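Local coordinates for CBS domain-containing protein (Pyrococcus horikoshii, PDB 2YZQ) that is of unknown function but binds S-adenosylmethionine through its CBS domains, which suggests a role as a sensor of adenosyl ligands, at residues A[83-86]-A[87-90]; A[105-108]-A[109-113]; A[75-78]-A[79-83]; A[270-273]-A[274-277]; A[118-121]-A[122-125]. All coordinates share one frame; numbering follows the deposited sequence.

Contact 1: A[83-86]-A[87-90]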
loop_
_atom_site.group_PDB
_atom_site.type_symbol
_atom_site.label_atom_id
_atom_site.label_comp_id
_atom_site.label_asym_id
_atom_site.label_seq_id
_atom_site.Cartn_x
_atom_site.Cartn_y
_atom_site.Cartn_z
ATOM N N ALA A 83 -5.512 -12.523 -1.094
ATOM C CA ALA A 83 -4.374 -11.907 -1.768
ATOM C C ALA A 83 -4.571 -11.959 -3.283
ATOM O O ALA A 83 -4.297 -10.983 -3.984
ATOM C CB ALA A 83 -3.080 -12.618 -1.379
ATOM N N LYS A 84 -5.049 -13.097 -3.779
ATOM C CA LYS A 84 -5.288 -13.270 -5.210
ATOM C C LYS A 84 -6.299 -12.253 -5.729
ATOM O O LYS A 84 -6.145 -11.714 -6.823
ATOM C CB LYS A 84 -5.795 -14.686 -5.500
ATOM C CG LYS A 84 -4.725 -15.764 -5.426
ATOM C CD LYS A 84 -5.312 -17.151 -5.663
ATOM C CE LYS A 84 -6.031 -17.238 -7.003
ATOM N NZ LYS A 84 -5.128 -16.943 -8.152
ATOM N N LEU A 85 -7.338 -11.993 -4.944
ATOM C CA LEU A 85 -8.353 -11.031 -5.346
ATOM C C LEU A 85 -7.785 -9.618 -5.363
ATOM O O LEU A 85 -8.079 -8.834 -6.263
ATOM C CB LEU A 85 -9.559 -11.101 -4.404
ATOM C CG LEU A 85 -10.472 -12.316 -4.591
ATOM C CD1 LEU A 85 -11.505 -12.375 -3.475
ATOM C CD2 LEU A 85 -11.153 -12.229 -5.944
ATOM N N MET A 86 -6.966 -9.292 -4.371
ATOM C CA MET A 86 -6.367 -7.965 -4.310
ATOM C C MET A 86 -5.499 -7.729 -5.540
ATOM O O MET A 86 -5.517 -6.647 -6.122
ATOM C CB MET A 86 -5.517 -7.819 -3.051
ATOM C CG MET A 86 -6.319 -7.869 -1.764
ATOM S SD MET A 86 -5.235 -7.719 -0.333
ATOM C CE MET A 86 -6.435 -7.601 1.000
ATOM N N LEU A 87 -4.742 -8.752 -5.925
ATOM C CA LEU A 87 -3.863 -8.661 -7.087
ATOM C C LEU A 87 -4.665 -8.606 -8.383
ATOM O O LEU A 87 -4.274 -7.934 -9.337
ATOM C CB LEU A 87 -2.909 -9.857 -7.121
ATOM C CG LEU A 87 -1.860 -9.908 -6.007
ATOM C CD1 LEU A 87 -1.183 -11.272 -5.987
ATOM C CD2 LEU A 87 -0.846 -8.795 -6.221
ATOM N N GLU A 88 -5.790 -9.311 -8.408
ATOM C CA GLU A 88 -6.649 -9.350 -9.587
ATOM C C GLU A 88 -7.327 -8.015 -9.884
ATOM O O GLU A 88 -7.415 -7.599 -11.040
ATOM C CB GLU A 88 -7.713 -10.439 -9.420
ATOM C CG GLU A 88 -8.787 -10.436 -10.499
ATOM C CD GLU A 88 -9.805 -11.542 -10.311
ATOM O OE1 GLU A 88 -10.350 -11.666 -9.194
ATOM O OE2 GLU A 88 -10.066 -12.286 -11.281
ATOM N N TYR A 89 -7.806 -7.343 -8.843
ATOM C CA TYR A 89 -8.486 -6.066 -9.020
ATOM C C TYR A 89 -7.575 -4.880 -8.738
ATOM O O TYR A 89 -8.004 -3.730 -8.814
ATOM C CB TYR A 89 -9.711 -5.997 -8.104
ATOM C CG TYR A 89 -10.632 -7.187 -8.240
ATOM C CD1 TYR A 89 -11.198 -7.519 -9.470
ATOM C CD2 TYR A 89 -10.927 -7.992 -7.143
ATOM C CE1 TYR A 89 -12.032 -8.625 -9.604
ATOM C CE2 TYR A 89 -11.761 -9.099 -7.264
ATOM C CZ TYR A 89 -12.309 -9.411 -8.496
ATOM O OH TYR A 89 -13.136 -10.503 -8.619
ATOM N N ASP A 90 -6.313 -5.163 -8.430
ATOM C CA ASP A 90 -5.353 -4.113 -8.115
ATOM C C ASP A 90 -6.005 -3.175 -7.108
ATOM O O ASP A 90 -5.977 -1.954 -7.257
ATOM C CB ASP A 90 -4.951 -3.352 -9.384
ATOM C CG ASP A 90 -3.839 -2.347 -9.137
ATOM O OD1 ASP A 90 -2.880 -2.683 -8.409
ATOM O OD2 ASP A 90 -3.916 -1.223 -9.680
#
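Leu-85 and Tyr-89 lie one turn apart on helix 79-89, the helix of the beta-alpha-beta unit that runs from strand 72-74 to strand 93-97 in a CBS domain. Their side chains run side by side and point the same way. Leu-85 CD2 is 3.5 Å from Tyr-89 CE2. The same methyl also meets the end of Glu-88, with Leu-85 CD2 3.4 Å from Glu-88 OE1. Glu-88 CG lies 3.8 Å above the plane of the Tyr-89 ring, displaced toward the rim. Pro-71 touches both Leu-85 and Tyr-89. The regular helical bonds are Leu-87 N to Ala-83 O, Glu-88 N to Lys-84 O at 2.9 Å, and Tyr-89 N to Leu-85 O. Asp-90 has positive phi (48°) and is the first residue to leave the helical path. The Met-86 side chain leads away from residues 87-90. Its chain is extended beyond CG (chi2 179°), which carries SD and CE to Val-109 and Ile-112 of helix 109-117. Leu-87 leans back over the previous turn and also touches Phe-271, and its CG stands 3.3 Å from Ala-83 O.

Contact 2: A[105-108]-A[109-113]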
loop_
_atom_site.group_PDB
_atom_site.type_symbol
_atom_site.label_atom_id
_atom_site.label_comp_id
_atom_site.label_asym_id
_atom_site.label_seq_id
_atom_site.Cartn_x
_atom_site.Cartn_y
_atom_site.Cartn_z
ATOM N N GLY A 105 -16.218 -7.834 8.382
ATOM C CA GLY A 105 -14.832 -7.456 8.574
ATOM C C GLY A 105 -14.263 -6.808 7.331
ATOM O O GLY A 105 -14.903 -6.799 6.282
ATOM N N ILE A 106 -13.069 -6.242 7.469
ATOM C CA ILE A 106 -12.367 -5.609 6.362
ATOM C C ILE A 106 -10.912 -6.043 6.475
ATOM O O ILE A 106 -10.343 -6.067 7.568
ATOM C CB ILE A 106 -12.442 -4.067 6.434
ATOM C CG1 ILE A 106 -13.881 -3.598 6.216
ATOM C CG2 ILE A 106 -11.518 -3.449 5.377
ATOM C CD1 ILE A 106 -14.473 -4.003 4.875
ATOM N N LEU A 107 -10.317 -6.408 5.347
ATOM C CA LEU A 107 -8.928 -6.846 5.334
ATOM C C LEU A 107 -8.159 -6.012 4.323
ATOM O O LEU A 107 -8.498 -5.997 3.144
ATOM C CB LEU A 107 -8.844 -8.319 4.945
ATOM C CG LEU A 107 -7.437 -8.896 4.770
ATOM C CD1 LEU A 107 -6.733 -8.961 6.122
ATOM C CD2 LEU A 107 -7.529 -10.278 4.149
ATOM N N THR A 108 -7.127 -5.321 4.790
ATOM C CA THR A 108 -6.325 -4.484 3.904
ATOM C C THR A 108 -4.932 -5.051 3.702
ATOM O O THR A 108 -4.513 -5.974 4.393
ATOM C CB THR A 108 -6.148 -3.065 4.469
ATOM O OG1 THR A 108 -5.282 -3.110 5.612
ATOM C CG2 THR A 108 -7.488 -2.485 4.880
ATOM N N VAL A 109 -4.216 -4.487 2.735
ATOM C CA VAL A 109 -2.850 -4.909 2.475
ATOM C C VAL A 109 -2.051 -4.602 3.736
ATOM O O VAL A 109 -1.205 -5.391 4.153
ATOM C CB VAL A 109 -2.241 -4.134 1.288
ATOM C CG1 VAL A 109 -0.752 -4.424 1.192
ATOM C CG2 VAL A 109 -2.936 -4.535 -0.000
ATOM N N GLY A 110 -2.343 -3.454 4.340
ATOM C CA GLY A 110 -1.660 -3.053 5.558
ATOM C C GLY A 110 -1.823 -4.091 6.654
ATOM O O GLY A 110 -0.866 -4.415 7.360
ATOM N N ASP A 111 -3.035 -4.619 6.796
ATOM C CA ASP A 111 -3.298 -5.631 7.814
ATOM C C ASP A 111 -2.442 -6.867 7.584
ATOM O O ASP A 111 -1.902 -7.444 8.526
ATOM C CB ASP A 111 -4.768 -6.062 7.808
ATOM C CG ASP A 111 -5.714 -4.955 8.218
ATOM O OD1 ASP A 111 -5.365 -4.161 9.116
ATOM O OD2 ASP A 111 -6.825 -4.898 7.648
ATOM N N ILE A 112 -2.332 -7.284 6.328
ATOM C CA ILE A 112 -1.548 -8.465 6.008
ATOM C C ILE A 112 -0.078 -8.239 6.352
ATOM O O ILE A 112 0.572 -9.115 6.904
ATOM C CB ILE A 112 -1.710 -8.845 4.520
ATOM C CG1 ILE A 112 -3.167 -9.253 4.265
ATOM C CG2 ILE A 112 -0.758 -9.980 4.160
ATOM C CD1 ILE A 112 -3.470 -9.655 2.842
ATOM N N ILE A 113 0.433 -7.054 6.047
ATOM C CA ILE A 113 1.827 -6.740 6.345
ATOM C C ILE A 113 2.104 -6.694 7.851
ATOM O O ILE A 113 2.996 -7.382 8.352
ATOM C CB ILE A 113 2.232 -5.369 5.750
ATOM C CG1 ILE A 113 2.099 -5.400 4.226
ATOM C CG2 ILE A 113 3.654 -5.007 6.182
ATOM C CD1 ILE A 113 2.862 -6.509 3.558
#
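Thr-108 and Asp-111 cross obliquely where strand 105-108 passes into helix 109-113, and each binds the backbone of the other. Thr-108 OG1 sits between its own N and carbonyl carbon (chi1 70°). From there it accepts from Asp-111 N at 3.0 Å. Asp-111 reaches back in return. Its OD2 takes the N-H of Thr-108 at 2.9 Å, on the anti side and 33° out of the carboxylate plane. The carboxylate is thus held next to the start of the helix, where the helix dipole would probably stabilise its negative charge. Its other oxygen, OD1, has long, weak ion pairs with Arg-114 and Arg-115. The first helical backbone bond, from Ile-112 N to Thr-108 O, is 3.2 Å long.

Leu-107 and Ile-112 meet at about a right angle on the apolar side. Leu-107 CD1 lies 4.0 Å from Ile-112 CG1 and 3.9 Å from Asp-111 CB. Met-86 of helix 79-89 touches Leu-107. The axes of strand and helix stand at 74°, so the chain turns sharply at Thr-108. The side chain of Val-109 is about 10 Å from that of Gln-254, which binds S-adenosylmethionine. The reciprocal pair is a capping box, with Thr-108 as N-cap, and it starts helix 109-117 directly after strand 103-108 of the CBS domain.

Contact 3: A[75-78]-A[79-83]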
loop_
_atom_site.group_PDB
_atom_site.type_symbol
_atom_site.label_atom_id
_atom_site.label_comp_id
_atom_site.label_asym_id
_atom_site.label_seq_id
_atom_site.Cartn_x
_atom_site.Cartn_y
_atom_site.Cartn_z
ATOM N N GLU A 75 -14.786 -14.999 6.092
ATOM C CA GLU A 75 -13.751 -15.059 7.120
ATOM C C GLU A 75 -12.975 -16.367 7.189
ATOM O O GLU A 75 -11.839 -16.383 7.654
ATOM C CB GLU A 75 -14.329 -14.735 8.509
ATOM C CG GLU A 75 -15.196 -15.822 9.127
ATOM C CD GLU A 75 -15.429 -15.604 10.614
ATOM O OE1 GLU A 75 -16.256 -16.332 11.205
ATOM O OE2 GLU A 75 -14.779 -14.712 11.197
ATOM N N ASN A 76 -13.564 -17.462 6.717
ATOM C CA ASN A 76 -12.863 -18.737 6.771
ATOM C C ASN A 76 -12.064 -19.044 5.511
ATOM O O ASN A 76 -11.510 -20.136 5.364
ATOM C CB ASN A 76 -13.841 -19.871 7.089
ATOM C CG ASN A 76 -14.387 -19.781 8.505
ATOM O OD1 ASN A 76 -13.627 -19.684 9.470
ATOM N ND2 ASN A 76 -15.709 -19.812 8.636
ATOM N N ASP A 77 -12.008 -18.079 4.598
ATOM C CA ASP A 77 -11.224 -18.257 3.385
ATOM C C ASP A 77 -9.754 -18.083 3.756
ATOM O O ASP A 77 -9.423 -17.509 4.797
ATOM C CB ASP A 77 -11.610 -17.227 2.316
ATOM C CG ASP A 77 -12.920 -17.562 1.627
ATOM O OD1 ASP A 77 -13.243 -18.764 1.517
ATOM O OD2 ASP A 77 -13.616 -16.629 1.178
ATOM N N THR A 78 -8.868 -18.586 2.907
ATOM C CA THR A 78 -7.440 -18.469 3.169
ATOM C C THR A 78 -6.955 -17.072 2.810
ATOM O O THR A 78 -7.598 -16.364 2.035
ATOM C CB THR A 78 -6.640 -19.467 2.326
ATOM O OG1 THR A 78 -6.864 -19.192 0.937
ATOM C CG2 THR A 78 -7.069 -20.896 2.637
ATOM N N LEU A 79 -5.822 -16.670 3.378
ATOM C CA LEU A 79 -5.265 -15.361 3.063
ATOM C C LEU A 79 -4.847 -15.384 1.601
ATOM O O LEU A 79 -4.838 -14.354 0.930
ATOM C CB LEU A 79 -4.048 -15.050 3.939
ATOM C CG LEU A 79 -4.319 -14.653 5.388
ATOM C CD1 LEU A 79 -2.998 -14.386 6.091
ATOM C CD2 LEU A 79 -5.201 -13.412 5.425
ATOM N N LYS A 80 -4.503 -16.571 1.115
ATOM C CA LYS A 80 -4.095 -16.729 -0.275
ATOM C C LYS A 80 -5.219 -16.284 -1.200
ATOM O O LYS A 80 -4.982 -15.593 -2.187
ATOM C CB LYS A 80 -3.739 -18.188 -0.571
ATOM C CG LYS A 80 -3.420 -18.452 -2.040
ATOM C CD LYS A 80 -3.022 -19.898 -2.282
ATOM C CE LYS A 80 -2.654 -20.127 -3.741
ATOM N NZ LYS A 80 -2.172 -21.517 -3.977
ATOM N N LYS A 81 -6.445 -16.682 -0.880
ATOM C CA LYS A 81 -7.592 -16.309 -1.701
ATOM C C LYS A 81 -7.792 -14.796 -1.722
ATOM O O LYS A 81 -8.048 -14.215 -2.774
ATOM C CB LYS A 81 -8.858 -16.997 -1.183
ATOM C CG LYS A 81 -10.103 -16.704 -2.005
ATOM C CD LYS A 81 -11.284 -17.535 -1.535
ATOM C CE LYS A 81 -12.538 -17.188 -2.316
ATOM N NZ LYS A 81 -12.336 -17.347 -3.783
ATOM N N ALA A 82 -7.679 -14.162 -0.558
ATOM C CA ALA A 82 -7.847 -12.719 -0.454
ATOM C C ALA A 82 -6.726 -11.992 -1.193
ATOM O O ALA A 82 -6.956 -10.972 -1.843
ATOM C CB ALA A 82 -7.872 -12.297 1.016
ATOM N N ALA A 83 -5.512 -12.523 -1.094
ATOM C CA ALA A 83 -4.374 -11.907 -1.768
ATOM C C ALA A 83 -4.571 -11.959 -3.283
ATOM O O ALA A 83 -4.297 -10.983 -3.984
ATOM C CB ALA A 83 -3.080 -12.618 -1.379
#
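The carboxylate of Asp-77 carries Lys-81 on one face. Lys-81 CD stands almost straight above the carboxylate carbon, 3.6 Å from Asp-77 CG. It is about equally far from the two oxygens, 3.8 Å from Asp-77 OD1 and 3.7 Å from Asp-77 OD2. The two side chains therefore meet through the aliphatic part of the lysine. The lysine chain is straight as far as CE and then bends at chi4 (56°). This leaves Lys-81 NZ 5.2 Å from Asp-77 OD2, too far for a salt bridge. The opposite charges may still attract weakly. The stronger polar partner of Asp-77 is the backbone N of Lys-74, which binds OD2.

Thr-78 makes the polar link to the helix. Its OG1 accepts from Lys-81 N at 3.1 Å, with an N-H...O angle of 152°. The Thr-78 carbonyl adds weak bonds from Lys-81 N and from Ala-82 N. The hydroxyl oxygen also rests against the next residue but one, with Thr-78 OG1 3.6 Å from Lys-80 CB. Leu-79 turns to the interior, where it touches Met-1, Leu-107 and Leu-277. Thr-78 is the N-cap of helix 79-89, and Asp-77 lies just before it. This is the entry to the helix that follows strand 72-74 in the beta-alpha-beta unit of the CBS domain.

Contact 4: A[270-273]-A[274-277]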
loop_
_atom_site.group_PDB
_atom_site.type_symbol
_atom_site.label_atom_id
_atom_site.label_comp_id
_atom_site.label_asym_id
_atom_site.label_seq_id
_atom_site.Cartn_x
_atom_site.Cartn_y
_atom_site.Cartn_z
ATOM N N ASP A 270 4.358 -3.143 -0.477
ATOM C CA ASP A 270 3.590 -4.058 0.350
ATOM C C ASP A 270 2.756 -4.950 -0.567
ATOM O O ASP A 270 2.595 -6.144 -0.319
ATOM C CB ASP A 270 2.687 -3.290 1.344
ATOM C CG ASP A 270 1.894 -2.145 0.704
ATOM O OD1 ASP A 270 1.801 -2.054 -0.537
ATOM O OD2 ASP A 270 1.330 -1.323 1.468
ATOM N N PHE A 271 2.261 -4.362 -1.649
ATOM C CA PHE A 271 1.439 -5.072 -2.620
ATOM C C PHE A 271 2.207 -6.224 -3.268
ATOM O O PHE A 271 1.622 -7.242 -3.639
ATOM C CB PHE A 271 0.968 -4.095 -3.704
ATOM C CG PHE A 271 -0.323 -4.494 -4.366
ATOM C CD1 PHE A 271 -1.525 -4.422 -3.668
ATOM C CD2 PHE A 271 -0.339 -4.934 -5.685
ATOM C CE1 PHE A 271 -2.729 -4.782 -4.275
ATOM C CE2 PHE A 271 -1.541 -5.299 -6.304
ATOM C CZ PHE A 271 -2.737 -5.221 -5.594
ATOM N N ASP A 272 3.521 -6.066 -3.402
ATOM C CA ASP A 272 4.342 -7.102 -4.017
ATOM C C ASP A 272 4.484 -8.312 -3.108
ATOM O O ASP A 272 4.675 -9.435 -3.574
ATOM C CB ASP A 272 5.731 -6.554 -4.360
ATOM C CG ASP A 272 5.684 -5.496 -5.443
ATOM O OD1 ASP A 272 5.054 -5.758 -6.485
ATOM O OD2 ASP A 272 6.274 -4.410 -5.258
ATOM N N LEU A 273 4.401 -8.079 -1.804
ATOM C CA LEU A 273 4.522 -9.165 -0.845
ATOM C C LEU A 273 3.325 -10.112 -0.919
ATOM O O LEU A 273 3.423 -11.270 -0.521
ATOM C CB LEU A 273 4.685 -8.591 0.566
ATOM C CG LEU A 273 6.002 -7.830 0.764
ATOM C CD1 LEU A 273 6.075 -7.272 2.177
ATOM C CD2 LEU A 273 7.178 -8.762 0.502
ATOM N N LEU A 274 2.205 -9.627 -1.450
ATOM C CA LEU A 274 1.009 -10.460 -1.580
ATOM C C LEU A 274 1.292 -11.654 -2.487
ATOM O O LEU A 274 0.697 -12.718 -2.339
ATOM C CB LEU A 274 -0.149 -9.648 -2.162
ATOM C CG LEU A 274 -0.650 -8.453 -1.348
ATOM C CD1 LEU A 274 -1.730 -7.733 -2.128
ATOM C CD2 LEU A 274 -1.186 -8.925 -0.001
ATOM N N LYS A 275 2.214 -11.475 -3.426
ATOM C CA LYS A 275 2.555 -12.540 -4.357
ATOM C C LYS A 275 3.156 -13.753 -3.653
ATOM O O LYS A 275 3.135 -14.868 -4.180
ATOM C CB LYS A 275 3.519 -12.006 -5.416
ATOM C CG LYS A 275 2.965 -10.801 -6.167
ATOM C CD LYS A 275 3.907 -10.344 -7.264
ATOM C CE LYS A 275 5.240 -9.878 -6.701
ATOM N NZ LYS A 275 6.185 -9.559 -7.810
ATOM N N VAL A 276 3.701 -13.531 -2.461
ATOM C CA VAL A 276 4.292 -14.612 -1.688
ATOM C C VAL A 276 3.209 -15.613 -1.278
ATOM O O VAL A 276 3.458 -16.817 -1.205
ATOM C CB VAL A 276 4.975 -14.070 -0.418
ATOM C CG1 VAL A 276 5.512 -15.220 0.422
ATOM C CG2 VAL A 276 6.094 -13.115 -0.808
ATOM N N LEU A 277 2.009 -15.106 -1.017
ATOM C CA LEU A 277 0.888 -15.946 -0.607
ATOM C C LEU A 277 0.333 -16.818 -1.730
ATOM O O LEU A 277 -0.390 -17.778 -1.474
ATOM C CB LEU A 277 -0.235 -15.080 -0.033
ATOM C CG LEU A 277 0.012 -14.515 1.366
ATOM C CD1 LEU A 277 -1.012 -13.438 1.688
ATOM C CD2 LEU A 277 -0.058 -15.646 2.381
#
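Asp-272 OD1, on the side chain that runs beside Lys-275, is gripped by two groups: Arg-269 by a salt bridge and Gln-133 NE2 by a hydrogen bond. Lys-275 points the same way but stays farther off, with its NZ 4.2 Å from Asp-272 OD1. The lysine chain bends at chi3 (-63°) and folds over the previous turn. This puts Lys-275 CE 3.2 Å from Asp-272 O and lets NZ bind the carbonyl of Tyr-131. An alanine in place of Lys-275 would probably leave Tyr-131 O without this donor and uncover the carbonyl of Asp-272.

The backbone bonds span three residues. Leu-274 N binds Phe-271 O at 3.3 Å, Lys-275 N binds Asp-272 O, and Val-276 N binds Leu-273 O at 3.0 Å. This is the spacing of a 3-10 turn.

Leu-274 meets Phe-271 by a CH-pi contact. Its CD1 sits over the ring face, 4.1 Å from the centroid and 28° off the ring normal. Leu-274 also touches Met-86. Asp-270 forms a salt bridge with Arg-92, and its side chain is about 6 Å from that of Gln-254, which binds S-adenosylmethionine. The segment follows strand 263-269 as the closing helical part of the last CBS domain, packed on helices 79-89 and 109-117 of another CBS domain.

Contact 5: A[118-121]-A[122-125]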
loop_
_atom_site.group_PDB
_atom_site.type_symbol
_atom_site.label_atom_id
_atom_site.label_comp_id
_atom_site.label_asym_id
_atom_site.label_seq_id
_atom_site.Cartn_x
_atom_site.Cartn_y
_atom_site.Cartn_z
ATOM N N ALA A 118 4.752 -9.562 9.226
ATOM C CA ALA A 118 5.651 -9.057 10.259
ATOM C C ALA A 118 5.622 -9.851 11.561
ATOM O O ALA A 118 6.491 -9.668 12.414
ATOM C CB ALA A 118 5.337 -7.597 10.550
ATOM N N LYS A 119 4.640 -10.735 11.711
ATOM C CA LYS A 119 4.507 -11.516 12.943
ATOM C C LYS A 119 4.692 -13.023 12.801
ATOM O O LYS A 119 5.066 -13.698 13.764
ATOM C CB LYS A 119 3.140 -11.247 13.580
ATOM C CG LYS A 119 2.897 -9.799 13.969
ATOM C CD LYS A 119 3.872 -9.340 15.034
ATOM C CE LYS A 119 3.622 -7.896 15.431
ATOM N NZ LYS A 119 2.255 -7.696 15.986
ATOM N N SER A 120 4.428 -13.558 11.615
ATOM C CA SER A 120 4.557 -14.994 11.407
ATOM C C SER A 120 6.010 -15.444 11.308
ATOM O O SER A 120 6.868 -14.708 10.823
ATOM C CB SER A 120 3.797 -15.411 10.147
ATOM O OG SER A 120 3.824 -16.818 9.981
ATOM N N GLU A 121 6.283 -16.655 11.781
ATOM C CA GLU A 121 7.634 -17.206 11.737
ATOM C C GLU A 121 7.921 -17.785 10.353
ATOM O O GLU A 121 9.074 -17.885 9.934
ATOM C CB GLU A 121 7.787 -18.316 12.783
ATOM C CG GLU A 121 7.725 -17.847 14.225
ATOM C CD GLU A 121 8.932 -17.020 14.619
ATOM O OE1 GLU A 121 10.065 -17.519 14.467
ATOM O OE2 GLU A 121 8.748 -15.876 15.084
ATOM N N LYS A 122 6.855 -18.151 9.650
ATOM C CA LYS A 122 6.948 -18.753 8.326
ATOM C C LYS A 122 7.694 -17.950 7.265
ATOM O O LYS A 122 8.316 -18.530 6.373
ATOM C CB LYS A 122 5.543 -19.065 7.798
ATOM C CG LYS A 122 4.687 -19.895 8.741
ATOM C CD LYS A 122 3.413 -20.377 8.055
ATOM C CE LYS A 122 2.597 -19.219 7.495
ATOM N NZ LYS A 122 2.200 -18.253 8.554
ATOM N N TYR A 123 7.643 -16.626 7.353
ATOM C CA TYR A 123 8.297 -15.795 6.348
ATOM C C TYR A 123 9.694 -15.304 6.673
ATOM O O TYR A 123 10.262 -14.500 5.929
ATOM C CB TYR A 123 7.387 -14.624 5.994
ATOM C CG TYR A 123 6.054 -15.121 5.516
ATOM C CD1 TYR A 123 5.945 -15.809 4.307
ATOM C CD2 TYR A 123 4.919 -14.999 6.311
ATOM C CE1 TYR A 123 4.745 -16.370 3.905
ATOM C CE2 TYR A 123 3.712 -15.559 5.918
ATOM C CZ TYR A 123 3.632 -16.243 4.715
ATOM O OH TYR A 123 2.443 -16.813 4.322
ATOM N N LYS A 124 10.250 -15.785 7.779
ATOM C CA LYS A 124 11.606 -15.408 8.147
ATOM C C LYS A 124 12.528 -16.148 7.189
ATOM O O LYS A 124 13.690 -15.782 7.010
ATOM C CB LYS A 124 11.915 -15.818 9.590
ATOM C CG LYS A 124 11.191 -14.989 10.637
ATOM C CD LYS A 124 11.637 -15.356 12.043
ATOM C CE LYS A 124 11.026 -14.422 13.070
ATOM N NZ LYS A 124 11.482 -14.746 14.450
ATOM N N GLY A 125 11.988 -17.191 6.565
ATOM C CA GLY A 125 12.767 -17.977 5.628
ATOM C C GLY A 125 12.318 -17.838 4.185
ATOM O O GLY A 125 12.132 -18.836 3.487
HETATM O O HOH W 1 12.052 -16.939 16.270
#
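Ser-120 OG lies anti to the backbone N (chi1 -176°), and Lys-122 bends twice (chi3 -56°, chi4 -59°), which brings OG and NZ together. Lys-122 curls back and gives Ser-120 OG a hydrogen bond of 2.6 Å from NZ. Its backbone N adds a weak one to the same oxygen, so one residue grips OG twice. An alanine at Ser-120 would probably take from Lys-122 NZ this close acceptor, leave the weak bond to Tyr-116 OH, and free the lysine chain to uncurl.

Glu-121 and Lys-124 lie side by side and form a salt bridge. Lys-124 NZ is 3.0 Å from Glu-121 OE2, on the syn side, and makes a weak bond to OE1. Water 1 bridges the pair. It donates to Glu-121 OE1 at 2.7 Å and accepts from Lys-124 NZ at 2.9 Å. In the backbone, Lys-124 N binds Glu-121 O at 3.2 Å.

Ser-120 CB also touches Tyr-123, 4.0 Å from its CD2. Tyr-123 turns inward, bonded to Tyr-116 through the two hydroxyls and stacked edge-to-face with Phe-117. This surface turn follows helix 109-117. Ala-118 and Tyr-123 rest on helix 240-250, and Tyr-123 also meets Val-276 and Leu-277.

Along the chain the order is contact 3, contact 1, contact 2, contact 5, contact 4. Contacts 3 and 1 share helix 79-89, with centres 11 Å apart and Ala-83 in common. Contact 2 follows at the junction of strand 103-108 and helix 109-117, and packing of Met-86 against Leu-107 joins it to helix 79-89. All three belong to one CBS domain. Contact 4, from the last CBS domain, touches each of the others, with centres 10 to 13 Å away. It thus joins two CBS domains far apart in sequence. Contact 5 lies at the surface, 22 Å from contact 1 between centres, and reaches contact 4 through Tyr-123. Bound S-adenosylmethionine lies nearest contacts 2 and 4.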